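Local coordinates for outer membrane protein assembly factor BamA (Haemophilus ducreyi, PDB 4K3C) that probably takes part in assembling beta-barrel proteins and inserting them into the outer membrane, as the core component of the Bam complex, at residues D217-Y230 / K242-P255. Sequence-based numbering, arbitrary orientation.
Sequences DGVSLGGNIFYEDY and KRKTYGASGTLGFP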
# COMPACT_ATOMS: atom_id res chain seq x y z
N ASP A 217 -13.23 -15.89 -0.37
CA ASP A 217 -13.49 -14.77 0.50
C ASP A 217 -12.44 -13.66 0.33
O ASP A 217 -12.47 -12.65 1.05
CB ASP A 217 -13.55 -15.26 1.94
CG ASP A 217 -14.09 -16.69 2.06
OD1 ASP A 217 -15.09 -17.02 1.39
OD2 ASP A 217 -13.50 -17.49 2.82
N GLY A 218 -11.52 -13.83 -0.61
CA GLY A 218 -10.58 -12.77 -0.93
C GLY A 218 -9.19 -12.86 -0.32
O GLY A 218 -8.38 -11.94 -0.50
N VAL A 219 -8.89 -13.93 0.40
CA VAL A 219 -7.53 -14.12 0.90
C VAL A 219 -6.59 -14.29 -0.28
O VAL A 219 -6.89 -15.03 -1.22
CB VAL A 219 -7.43 -15.34 1.84
CG1 VAL A 219 -5.98 -15.56 2.28
CG2 VAL A 219 -8.34 -15.17 3.03
N SER A 220 -5.45 -13.59 -0.25
CA SER A 220 -4.50 -13.66 -1.35
C SER A 220 -3.28 -14.53 -1.03
O SER A 220 -2.84 -14.61 0.12
CB SER A 220 -4.04 -12.26 -1.75
OG SER A 220 -3.16 -11.72 -0.79
N LEU A 221 -2.73 -15.18 -2.06
CA LEU A 221 -1.52 -15.96 -1.88
C LEU A 221 -0.45 -15.42 -2.79
O LEU A 221 -0.56 -15.54 -4.00
CB LEU A 221 -1.76 -17.43 -2.18
CG LEU A 221 -0.88 -18.46 -1.47
CD1 LEU A 221 -0.22 -19.42 -2.47
CD2 LEU A 221 0.17 -17.78 -0.57
N GLY A 222 0.57 -14.81 -2.21
CA GLY A 222 1.69 -14.30 -2.98
C GLY A 222 2.90 -15.21 -2.91
O GLY A 222 3.27 -15.71 -1.85
N GLY A 223 3.52 -15.44 -4.05
CA GLY A 223 4.79 -16.15 -4.09
C GLY A 223 5.87 -15.24 -4.62
O GLY A 223 5.62 -14.42 -5.51
N ASN A 224 7.07 -15.37 -4.08
CA ASN A 224 8.14 -14.54 -4.55
C ASN A 224 9.44 -15.29 -4.49
O ASN A 224 9.69 -15.99 -3.52
CB ASN A 224 8.21 -13.27 -3.71
CG ASN A 224 9.10 -12.20 -4.32
OD1 ASN A 224 10.20 -11.94 -3.84
ND2 ASN A 224 8.62 -11.57 -5.39
N ILE A 225 10.26 -15.17 -5.53
CA ILE A 225 11.59 -15.72 -5.55
C ILE A 225 12.48 -14.58 -5.98
O ILE A 225 12.17 -13.89 -6.95
CB ILE A 225 11.74 -16.77 -6.62
CG1 ILE A 225 10.67 -17.85 -6.49
CG2 ILE A 225 13.16 -17.37 -6.61
CD1 ILE A 225 10.65 -18.79 -7.70
N PHE A 226 13.61 -14.40 -5.31
CA PHE A 226 14.37 -13.19 -5.51
C PHE A 226 15.84 -13.39 -5.27
O PHE A 226 16.27 -14.26 -4.50
CB PHE A 226 13.87 -12.09 -4.57
CG PHE A 226 14.07 -12.42 -3.11
CD1 PHE A 226 13.09 -13.11 -2.41
CD2 PHE A 226 15.23 -12.03 -2.45
CE1 PHE A 226 13.26 -13.44 -1.07
CE2 PHE A 226 15.41 -12.34 -1.11
CZ PHE A 226 14.42 -13.05 -0.41
N TYR A 227 16.61 -12.52 -5.91
CA TYR A 227 18.04 -12.46 -5.73
C TYR A 227 18.40 -10.98 -5.49
O TYR A 227 17.89 -10.09 -6.16
CB TYR A 227 18.70 -13.04 -6.98
CG TYR A 227 20.13 -12.66 -7.23
CD1 TYR A 227 21.13 -12.99 -6.33
CD2 TYR A 227 20.49 -12.00 -8.39
CE1 TYR A 227 22.45 -12.66 -6.56
CE2 TYR A 227 21.80 -11.65 -8.63
CZ TYR A 227 22.78 -11.99 -7.72
OH TYR A 227 24.10 -11.65 -7.97
N GLU A 228 19.23 -10.71 -4.50
CA GLU A 228 19.71 -9.36 -4.29
C GLU A 228 21.22 -9.40 -4.21
O GLU A 228 21.79 -10.23 -3.51
CB GLU A 228 19.14 -8.71 -3.03
CG GLU A 228 19.79 -7.35 -2.71
CD GLU A 228 19.23 -6.66 -1.46
OE1 GLU A 228 19.02 -5.42 -1.50
OE2 GLU A 228 19.03 -7.34 -0.44
N ASP A 229 21.87 -8.50 -4.94
CA ASP A 229 23.31 -8.32 -4.84
C ASP A 229 23.61 -6.96 -4.23
O ASP A 229 23.64 -5.97 -4.95
CB ASP A 229 23.96 -8.43 -6.22
CG ASP A 229 25.48 -8.51 -6.14
OD1 ASP A 229 25.98 -9.08 -5.15
OD2 ASP A 229 26.16 -8.00 -7.06
N TYR A 230 23.83 -6.94 -2.92
CA TYR A 230 24.09 -5.72 -2.13
C TYR A 230 25.58 -5.41 -2.02
O TYR A 230 26.39 -6.31 -1.81
CB TYR A 230 23.52 -5.87 -0.73
CG TYR A 230 23.57 -4.64 0.12
CD1 TYR A 230 22.67 -3.61 -0.08
CD2 TYR A 230 24.50 -4.51 1.15
CE1 TYR A 230 22.70 -2.46 0.72
CE2 TYR A 230 24.53 -3.36 1.95
CZ TYR A 230 23.62 -2.35 1.73
OH TYR A 230 23.63 -1.20 2.49
N LYS A 242 29.75 -6.76 1.72
CA LYS A 242 29.04 -7.22 0.53
C LYS A 242 28.15 -8.39 0.87
O LYS A 242 28.58 -9.34 1.53
CB LYS A 242 30.01 -7.56 -0.59
CG LYS A 242 30.64 -6.32 -1.24
CD LYS A 242 32.02 -6.62 -1.82
CE LYS A 242 32.84 -5.36 -2.00
NZ LYS A 242 34.13 -5.66 -2.66
N ARG A 243 26.89 -8.31 0.45
CA ARG A 243 25.92 -9.36 0.73
C ARG A 243 25.23 -9.82 -0.54
O ARG A 243 24.77 -9.01 -1.34
CB ARG A 243 24.86 -8.89 1.72
CG ARG A 243 24.03 -10.03 2.31
CD ARG A 243 22.78 -9.51 2.99
NE ARG A 243 21.90 -8.84 2.03
CZ ARG A 243 21.56 -7.55 2.08
NH1 ARG A 243 20.75 -7.06 1.16
NH2 ARG A 243 22.02 -6.77 3.06
N LYS A 244 25.18 -11.12 -0.72
CA LYS A 244 24.52 -11.68 -1.89
C LYS A 244 23.44 -12.54 -1.30
O LYS A 244 23.71 -13.40 -0.45
CB LYS A 244 25.51 -12.54 -2.68
CG LYS A 244 25.16 -12.78 -4.13
CD LYS A 244 26.34 -13.48 -4.83
CE LYS A 244 26.16 -13.60 -6.35
NZ LYS A 244 27.34 -14.24 -7.00
N THR A 245 22.20 -12.31 -1.67
CA THR A 245 21.20 -13.19 -1.12
C THR A 245 20.17 -13.67 -2.10
O THR A 245 19.77 -12.94 -3.01
CB THR A 245 20.53 -12.64 0.14
OG1 THR A 245 19.11 -12.76 -0.00
CG2 THR A 245 20.91 -11.21 0.38
N TYR A 246 19.76 -14.92 -1.91
CA TYR A 246 18.66 -15.49 -2.65
C TYR A 246 17.66 -15.99 -1.63
O TYR A 246 18.02 -16.33 -0.51
CB TYR A 246 19.11 -16.67 -3.49
CG TYR A 246 20.51 -16.63 -4.05
CD1 TYR A 246 21.61 -17.01 -3.29
CD2 TYR A 246 20.72 -16.28 -5.38
CE1 TYR A 246 22.90 -17.02 -3.82
CE2 TYR A 246 22.01 -16.28 -5.92
CZ TYR A 246 23.09 -16.65 -5.15
OH TYR A 246 24.37 -16.64 -5.71
N GLY A 247 16.40 -16.05 -2.03
CA GLY A 247 15.38 -16.57 -1.15
C GLY A 247 14.09 -16.79 -1.90
O GLY A 247 14.03 -16.56 -3.10
N ALA A 248 13.06 -17.25 -1.21
CA ALA A 248 11.78 -17.49 -1.82
C ALA A 248 10.73 -17.50 -0.73
O ALA A 248 11.03 -17.83 0.41
CB ALA A 248 11.79 -18.81 -2.54
N SER A 249 9.50 -17.15 -1.05
CA SER A 249 8.58 -16.91 0.04
C SER A 249 7.14 -16.87 -0.36
O SER A 249 6.78 -16.32 -1.40
CB SER A 249 8.90 -15.58 0.68
OG SER A 249 8.27 -14.55 -0.05
N GLY A 250 6.29 -17.42 0.50
CA GLY A 250 4.87 -17.37 0.27
C GLY A 250 4.23 -16.56 1.36
O GLY A 250 4.53 -16.76 2.53
N THR A 251 3.39 -15.60 0.99
CA THR A 251 2.74 -14.81 2.01
C THR A 251 1.23 -14.62 1.79
O THR A 251 0.80 -14.17 0.73
CB THR A 251 3.44 -13.44 2.25
OG1 THR A 251 2.68 -12.39 1.65
CG2 THR A 251 4.90 -13.41 1.74
N LEU A 252 0.46 -14.97 2.83
CA LEU A 252 -1.00 -14.93 2.84
C LEU A 252 -1.52 -13.57 3.23
O LEU A 252 -1.19 -13.09 4.30
CB LEU A 252 -1.54 -15.95 3.83
CG LEU A 252 -1.65 -17.41 3.36
CD1 LEU A 252 -2.40 -18.29 4.35
CD2 LEU A 252 -2.33 -17.46 2.01
N GLY A 253 -2.33 -12.96 2.38
CA GLY A 253 -2.89 -11.64 2.64
C GLY A 253 -4.37 -11.71 2.94
O GLY A 253 -5.10 -12.48 2.31
N PHE A 254 -4.81 -10.91 3.91
CA PHE A 254 -6.18 -10.97 4.44
C PHE A 254 -6.82 -9.60 4.43
O PHE A 254 -6.38 -8.71 5.16
CB PHE A 254 -6.16 -11.51 5.85
CG PHE A 254 -5.51 -12.85 5.97
CD1 PHE A 254 -6.24 -14.02 5.75
CD2 PHE A 254 -4.16 -12.96 6.26
CE1 PHE A 254 -5.65 -15.25 5.85
CE2 PHE A 254 -3.55 -14.20 6.36
CZ PHE A 254 -4.29 -15.35 6.16
N PRO A 255 -7.85 -9.42 3.59
CA PRO A 255 -8.46 -8.13 3.25
C PRO A 255 -9.70 -7.80 4.06
O PRO A 255 -10.79 -7.94 3.52
CB PRO A 255 -8.87 -8.32 1.79
CG PRO A 255 -9.18 -9.77 1.69
CD PRO A 255 -8.34 -10.50 2.72
O HOH W 1 -0.71 -12.37 -0.83
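Phe-226 folds its ring back over Gly-247, and this is the closely fitted centre of the contact: Gly-247 CA lies 4.0 Å from the ring centroid and 26° off its normal, a CH-pi contact over the face. The torsion explains the fold, since CG sits between the backbone N and the carbonyl carbon (chi1 64°) and the ring crosses to the neighbouring strand, where glycine has no side chain to oppose it. On the same side of the sheet, the Arg-243 guanidinium lies flat on the Tyr-230 ring, planes 15° and centres 4.7 Å apart. NH1 reaches Glu-228 OE2 at the guanidinium edge in a salt bridge whose modelled length is too short to read literally. Glu-228 OE1 pairs with Ser-202 OG on strand 202-211, so the carboxylate probably bridges three neighbouring strands. Strands 220-231 and 242-254 form an antiparallel beta hairpin in the transmembrane barrel of this Omp85-family chain. Six hydrogen-bonded pairs, from Ser-220 with Gly-253 to Tyr-230 with Arg-243, supply twelve backbone bonds. The polar groups on the Phe-226 face are consistent with a barrel interior; the opposite face, apolar from Leu-221 to Ala-248 but ending in Asp-229 and Lys-244, probably meets lipid over its apolar part. There Tyr-227 and Tyr-246 run side by side with nearly parallel rings that touch, Tyr-227 CD1 3.4 Å from Tyr-246 CE2, yet a 5.2 Å centroid separation and a lateral slip leave little overlap. Sparser contact follows: Ile-225 CG1 comes only to 4.2 Å from Ala-248 CB, and the Gly-223 with Gly-250 pair contributes no side chains. Leu-221 CD2 meets Leu-252 CD2 at 3.6 Å. Back on the Phe-226 face, a water donates to Thr-251 O at 2.8 Å and hydrogen-bonds Ser-220 OG.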